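PDB 5K9A: putative fimbrial associated sortase-like protein from Corynebacterium diphtheriae, which is probably a class C sortase, a membrane-anchored cysteine transpeptidase that links pilin subunits covalently into pili on the bacterial surface. Local coordinates for residues A79-P84 and I148-Q153; Q183-T188 and L200-R205. All coordinates share one frame; numbering follows the deposited sequence. Where two conformers were deposited one is given.

Contact 1: residues A79-P84 and I148-Q153; sequences ASISIP and IYITVQ
Ile148 and Ile81 meet where strands 147-152 and 77-83 pair antiparallel, closing the beta-barrel of the sortase fold. CG2 of Ile148 sits 3.6 Å from CD1 of Ile81; with CG1 anti to the backbone N (chi1 -173°) and the chain extended beyond it, CD1 is the part of Ile81 nearest that methyl. Tyr149 follows on the opposite face: its N and O bond to O and N of Ser82, with Tyr149 N to Ser82 O at 2.9 Å. Pro84 CG approaches the ring edge at CE2 of Tyr149, 3.9 Å away, while the phenol OH is held by Asp212 and Asn214. Ile150, back among the apolar side chains, forms a non-hydrogen-bonded pair with Ile81, and its CD1 packs 3.9 Å from CG1 of that residue. Thr151 and Ser80 form the next antiparallel hydrogen-bonded pair, Ser80 N to Thr151 O at 3.0 Å and Thr151 N to Ser80 O at 2.9 Å. Their side chains share the face that receives the second subunit, and Ser80 OG bonds to Glu16 of that subunit. At the end of the pairing, Val152 CB rests 4.1 Å from Ala79 CB.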
loop_
_atom_site.group_PDB
_atom_site.type_symbol
_atom_site.label_atom_id
_atom_site.label_comp_id
_atom_site.label_asym_id
_atom_site.label_seq_id
_atom_site.Cartn_x
_atom_site.Cartn_y
_atom_site.Cartn_z
ATOM N N ALA A 79 0.967 -11.293 2.824
ATOM C CA ALA A 79 -0.061 -12.075 3.473
ATOM C C ALA A 79 -0.418 -11.429 4.807
ATOM O O ALA A 79 0.307 -10.565 5.299
ATOM C CB ALA A 79 0.406 -13.494 3.735
ATOM N N SER A 80 -1.545 -11.818 5.383
ATOM C CA SER A 80 -1.851 -11.395 6.731
ATOM C C SER A 80 -2.076 -12.614 7.576
ATOM O O SER A 80 -2.399 -13.729 7.075
ATOM C CB SER A 80 -3.090 -10.541 6.774
ATOM O OG SER A 80 -4.189 -11.293 6.421
ATOM N N ILE A 81 -1.967 -12.394 8.867
ATOM C CA ILE A 81 -2.209 -13.423 9.807
ATOM C C ILE A 81 -3.095 -12.974 10.946
ATOM O O ILE A 81 -2.978 -11.869 11.466
ATOM C CB ILE A 81 -0.864 -13.962 10.296
ATOM C CG1 ILE A 81 -1.083 -15.202 11.175
ATOM C CG2 ILE A 81 -0.120 -12.898 11.091
ATOM C CD1 ILE A 81 0.216 -15.860 11.630
ATOM N N SER A 82 -3.961 -13.862 11.380
ATOM C CA SER A 82 -4.817 -13.628 12.505
ATOM C C SER A 82 -4.721 -14.764 13.522
ATOM O O SER A 82 -4.834 -15.931 13.148
ATOM C CB SER A 82 -6.256 -13.479 11.965
ATOM O OG SER A 82 -7.106 -13.364 13.077
ATOM N N ILE A 83 -4.510 -14.423 14.795
ATOM C CA ILE A 83 -4.421 -15.381 15.902
ATOM C C ILE A 83 -5.399 -14.909 16.961
ATOM O O ILE A 83 -5.039 -14.110 17.869
ATOM C CB ILE A 83 -3.007 -15.441 16.472
ATOM C CG1 ILE A 83 -2.010 -15.646 15.354
ATOM C CG2 ILE A 83 -2.862 -16.580 17.441
ATOM C CD1 ILE A 83 -0.564 -15.444 15.754
ATOM N N PRO A 84 -6.656 -15.312 16.823
ATOM C CA PRO A 84 -7.642 -14.617 17.643
ATOM C C PRO A 84 -7.528 -14.884 19.124
ATOM O O PRO A 84 -7.887 -14.019 19.896
ATOM C CB PRO A 84 -9.011 -15.111 17.134
ATOM C CG PRO A 84 -8.715 -16.250 16.172
ATOM C CD PRO A 84 -7.259 -16.128 15.771
ATOM N N ILE A 148 -4.886 -20.459 13.752
ATOM C CA ILE A 148 -4.150 -19.406 13.072
ATOM C C ILE A 148 -4.697 -19.287 11.674
ATOM O O ILE A 148 -4.851 -20.315 10.981
ATOM C CB ILE A 148 -2.664 -19.750 13.014
ATOM C CG1 ILE A 148 -2.053 -19.800 14.435
ATOM C CG2 ILE A 148 -1.887 -18.791 12.119
ATOM C CD1 ILE A 148 -0.684 -20.430 14.482
ATOM N N TYR A 149 -5.026 -18.081 11.238
ATOM C CA TYR A 149 -5.562 -17.885 9.909
ATOM C C TYR A 149 -4.584 -17.057 9.082
ATOM O O TYR A 149 -4.194 -15.965 9.490
ATOM C CB TYR A 149 -6.927 -17.185 9.993
ATOM C CG TYR A 149 -7.938 -17.929 10.821
ATOM C CD1 TYR A 149 -8.822 -18.820 10.239
ATOM C CD2 TYR A 149 -7.995 -17.763 12.183
ATOM C CE1 TYR A 149 -9.737 -19.531 11.008
ATOM C CE2 TYR A 149 -8.926 -18.427 12.944
ATOM C CZ TYR A 149 -9.776 -19.344 12.356
ATOM O OH TYR A 149 -10.686 -20.055 13.145
ATOM N N ILE A 150 -4.205 -17.554 7.924
ATOM C CA ILE A 150 -3.385 -16.835 6.991
ATOM C C ILE A 150 -4.296 -16.445 5.830
ATOM O O ILE A 150 -5.002 -17.290 5.251
ATOM C CB ILE A 150 -2.269 -17.695 6.415
ATOM C CG1 ILE A 150 -1.302 -18.241 7.480
ATOM C CG2 ILE A 150 -1.512 -16.974 5.314
ATOM C CD1 ILE A 150 -0.295 -17.246 7.957
ATOM N N THR A 151 -4.199 -15.198 5.375
ATOM C CA THR A 151 -4.923 -14.763 4.165
ATOM C C THR A 151 -3.875 -14.349 3.153
ATOM O O THR A 151 -2.963 -13.558 3.463
ATOM C CB THR A 151 -5.910 -13.618 4.471
ATOM O OG1 THR A 151 -6.846 -14.101 5.455
ATOM C CG2 THR A 151 -6.708 -13.153 3.221
ATOM N N VAL A 152 -4.026 -14.847 1.923
ATOM C CA VAL A 152 -3.036 -14.604 0.914
ATOM C C VAL A 152 -3.688 -14.633 -0.470
ATOM O O VAL A 152 -4.372 -15.592 -0.802
ATOM C CB VAL A 152 -1.848 -15.606 1.033
ATOM C CG1 VAL A 152 -2.312 -17.047 0.857
ATOM C CG2 VAL A 152 -0.739 -15.275 0.082
ATOM N N GLN A 153 -3.564 -13.532 -1.222
ATOM C CA GLN A 153 -4.163 -13.434 -2.590
ATOM C C GLN A 153 -5.618 -13.784 -2.579
ATOM O O GLN A 153 -6.110 -14.450 -3.491
ATOM C CB GLN A 153 -3.415 -14.322 -3.593
ATOM C CG GLN A 153 -1.988 -13.884 -3.815
ATOM C CD GLN A 153 -1.937 -12.649 -4.663
ATOM O OE1 GLN A 153 -2.588 -12.593 -5.715
ATOM N NE2 GLN A 153 -1.136 -11.671 -4.260
#

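Contact 2: residues Q183-T188 and L200-R205; sequences QITLIT and LVRAHR
A beta hairpin of the sortase barrel, made of strands 183-190 and 197-206, carries this contact; the first strand runs straight on to Cys189, predicted to form the acyl-thioester intermediate. The chain is the part of a longer membrane protein that holds the sortase domain. Two antiparallel hydrogen-bonded pairs join the backbones, Ile184 with Ala203 and Leu186 with Val201. In the first, Ala203 N lies 2.9 Å from Ile184 O, and Ile184 N in turn bonds to Ala203 O. Leu186 N reaches Val201 O at 2.8 Å. The side chains of these four residues share one face of the sheet, where Leu186 and Ala203 both touch Ile148 of strand 147-152.

On the other face the contacts run diagonally as well as straight across. Ile187 and Leu200 lie side by side pointing the same way, CG1 of Ile187 4.0 Å from CD1 of Leu200. Thr185 divides its two branches: methyl CG2 turns to Leu200 CB at 4.0 Å, and OG1, set anti to the carbonyl carbon (chi1 -75°), lies beside Arg202 CG at 3.5 Å. That hydroxyl is hydrogen-bonded to His121. Arg202 bends at chi3, and its NE forms a salt bridge with Asp162 on strand 155-167; the second carboxylate oxygen of Asp162 takes ND1 of His204, so one acid anchors two side chains of strand 197-206. Gln183 crosses beside this arginine, with its amide plane turned 42° from the guanidinium. The amide meets aliphatic chain more closely than charge: Gln183 NE2 is 3.2 Å from Arg202 CD and 3.5 Å from Arg202 NE.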
loop_
_atom_site.group_PDB
_atom_site.type_symbol
_atom_site.label_atom_id
_atom_site.label_comp_id
_atom_site.label_asym_id
_atom_site.label_seq_id
_atom_site.Cartn_x
_atom_site.Cartn_y
_atom_site.Cartn_z
ATOM N N GLN A 183 2.683 -27.309 7.159
ATOM C CA GLN A 183 2.930 -26.701 8.471
ATOM C C GLN A 183 3.362 -25.220 8.370
ATOM O O GLN A 183 3.887 -24.814 7.377
ATOM C CB GLN A 183 4.127 -27.386 9.156
ATOM C CG GLN A 183 4.070 -28.864 9.251
ATOM C CD GLN A 183 5.358 -29.458 9.835
ATOM O OE1 GLN A 183 6.400 -29.684 9.145
ATOM N NE2 GLN A 183 5.271 -29.760 11.092
ATOM N N ILE A 184 3.275 -24.515 9.480
ATOM C CA ILE A 184 3.907 -23.197 9.628
ATOM C C ILE A 184 4.480 -23.086 11.027
ATOM O O ILE A 184 3.978 -23.710 11.949
ATOM C CB ILE A 184 2.947 -22.002 9.474
ATOM C CG1 ILE A 184 1.749 -22.142 10.419
ATOM C CG2 ILE A 184 2.449 -21.886 8.056
ATOM C CD1 ILE A 184 0.952 -20.854 10.596
ATOM N N THR A 185 5.512 -22.267 11.169
ATOM C CA THR A 185 6.019 -21.929 12.496
ATOM C C THR A 185 6.076 -20.425 12.652
ATOM O O THR A 185 6.510 -19.710 11.739
ATOM C CB THR A 185 7.415 -22.595 12.783
ATOM O OG1 THR A 185 7.287 -24.011 13.069
ATOM C CG2 THR A 185 8.073 -22.000 13.997
ATOM N N LEU A 186 5.609 -19.967 13.805
ATOM C CA LEU A 186 5.798 -18.607 14.275
ATOM C C LEU A 186 6.953 -18.537 15.238
ATOM O O LEU A 186 6.966 -19.239 16.240
ATOM C CB LEU A 186 4.544 -18.092 14.953
ATOM C CG LEU A 186 3.215 -18.421 14.216
ATOM C CD1 LEU A 186 2.050 -17.796 14.979
ATOM C CD2 LEU A 186 3.220 -17.943 12.801
ATOM N N ILE A 187 7.888 -17.625 14.993
ATOM C CA ILE A 187 9.085 -17.502 15.795
ATOM C C ILE A 187 9.256 -16.093 16.381
ATOM O O ILE A 187 9.028 -15.056 15.706
ATOM C CB ILE A 187 10.306 -17.977 14.989
ATOM C CG1 ILE A 187 11.559 -17.946 15.824
ATOM C CG2 ILE A 187 10.591 -17.108 13.783
ATOM C CD1 ILE A 187 12.775 -18.517 15.102
ATOM N N THR A 188 9.610 -16.031 17.662
ATOM C CA THR A 188 10.008 -14.786 18.267
ATOM C C THR A 188 11.160 -15.058 19.231
ATOM O O THR A 188 11.552 -16.204 19.430
ATOM C CB THR A 188 8.827 -14.112 18.988
ATOM O OG1 THR A 188 9.194 -12.749 19.314
ATOM C CG2 THR A 188 8.433 -14.839 20.258
ATOM N N LEU A 200 9.289 -21.109 19.298
ATOM C CA LEU A 200 8.793 -21.653 18.025
ATOM C C LEU A 200 7.436 -22.256 18.278
ATOM O O LEU A 200 7.359 -23.204 19.051
ATOM C CB LEU A 200 9.711 -22.777 17.542
ATOM C CG LEU A 200 11.008 -22.368 16.835
ATOM C CD1 LEU A 200 11.903 -21.461 17.636
ATOM C CD2 LEU A 200 11.831 -23.604 16.495
ATOM N N VAL A 201 6.389 -21.656 17.712
ATOM C CA VAL A 201 5.033 -22.143 17.793
ATOM C C VAL A 201 4.726 -22.782 16.437
ATOM O O VAL A 201 4.647 -22.060 15.436
ATOM C CB VAL A 201 4.066 -21.024 18.116
ATOM C CG1 VAL A 201 2.632 -21.525 18.083
ATOM C CG2 VAL A 201 4.384 -20.439 19.499
ATOM N N ARG A 202 4.611 -24.109 16.399
ATOM C CA ARG A 202 4.324 -24.839 15.180
ATOM C C ARG A 202 2.858 -25.185 15.038
ATOM O O ARG A 202 2.217 -25.557 16.015
ATOM C CB ARG A 202 5.110 -26.135 15.146
ATOM C CG ARG A 202 5.156 -26.759 13.736
ATOM C CD ARG A 202 5.977 -28.053 13.764
ATOM N NE ARG A 202 5.255 -29.055 14.546
ATOM C CZ ARG A 202 5.783 -30.143 15.097
ATOM N NH1 ARG A 202 7.062 -30.420 14.972
ATOM N NH2 ARG A 202 5.025 -30.940 15.815
ATOM N N ALA A 203 2.350 -25.131 13.815
ATOM C CA ALA A 203 0.954 -25.448 13.567
ATOM C C ALA A 203 0.836 -26.203 12.256
ATOM O O ALA A 203 1.731 -26.126 11.377
ATOM C CB ALA A 203 0.107 -24.180 13.523
ATOM N N HIS A 204 -0.221 -26.997 12.126
ATOM C CA HIS A 204 -0.451 -27.748 10.895
ATOM C C HIS A 204 -1.800 -27.363 10.259
ATOM O O HIS A 204 -2.756 -26.984 10.928
ATOM C CB HIS A 204 -0.391 -29.298 11.163
ATOM C CG HIS A 204 -1.446 -29.765 12.123
ATOM N ND1 HIS A 204 -1.276 -29.720 13.489
ATOM C CD2 HIS A 204 -2.730 -30.141 11.924
ATOM C CE1 HIS A 204 -2.401 -30.057 14.089
ATOM N NE2 HIS A 204 -3.291 -30.343 13.155
ATOM N N ARG A 205 -1.907 -27.585 8.961
ATOM C CA ARG A 205 -3.074 -27.193 8.203
ATOM C C ARG A 205 -4.263 -28.054 8.614
ATOM O O ARG A 205 -4.113 -29.253 8.823
ATOM C CB ARG A 205 -2.778 -27.382 6.722
ATOM C CG ARG A 205 -3.885 -27.003 5.730
ATOM C CD ARG A 205 -3.756 -25.494 5.492
ATOM N NE ARG A 205 -4.783 -25.093 4.541
ATOM C CZ ARG A 205 -4.609 -25.166 3.222
ATOM N NH1 ARG A 205 -5.597 -24.850 2.417
ATOM N NH2 ARG A 205 -3.445 -25.539 2.710
#

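How the contacts relate
After three N-terminal helices, strand 77-83 is the first strand, and strand 147-152 later returns beside it; contact 1 thus closes a long loop that includes strands 88-94, 105-107 and 123-125 and the predicted catalytic His127. Contact 2 opens only afterwards and closes a short hairpin loop containing Cys189. The two are therefore in series, neither nested nor crossed. Contact 1 joins the two ends of the strand order, while contact 2 pairs two neighbouring strands in the interior of that order. Across the barrel interior they touch: Leu186 CD1 packs 3.6 Å from Ile83 CD1 and 3.8 Å from Ile148 CD1, and Leu186 CD2 lies 3.8 Å from Ile81 CD1.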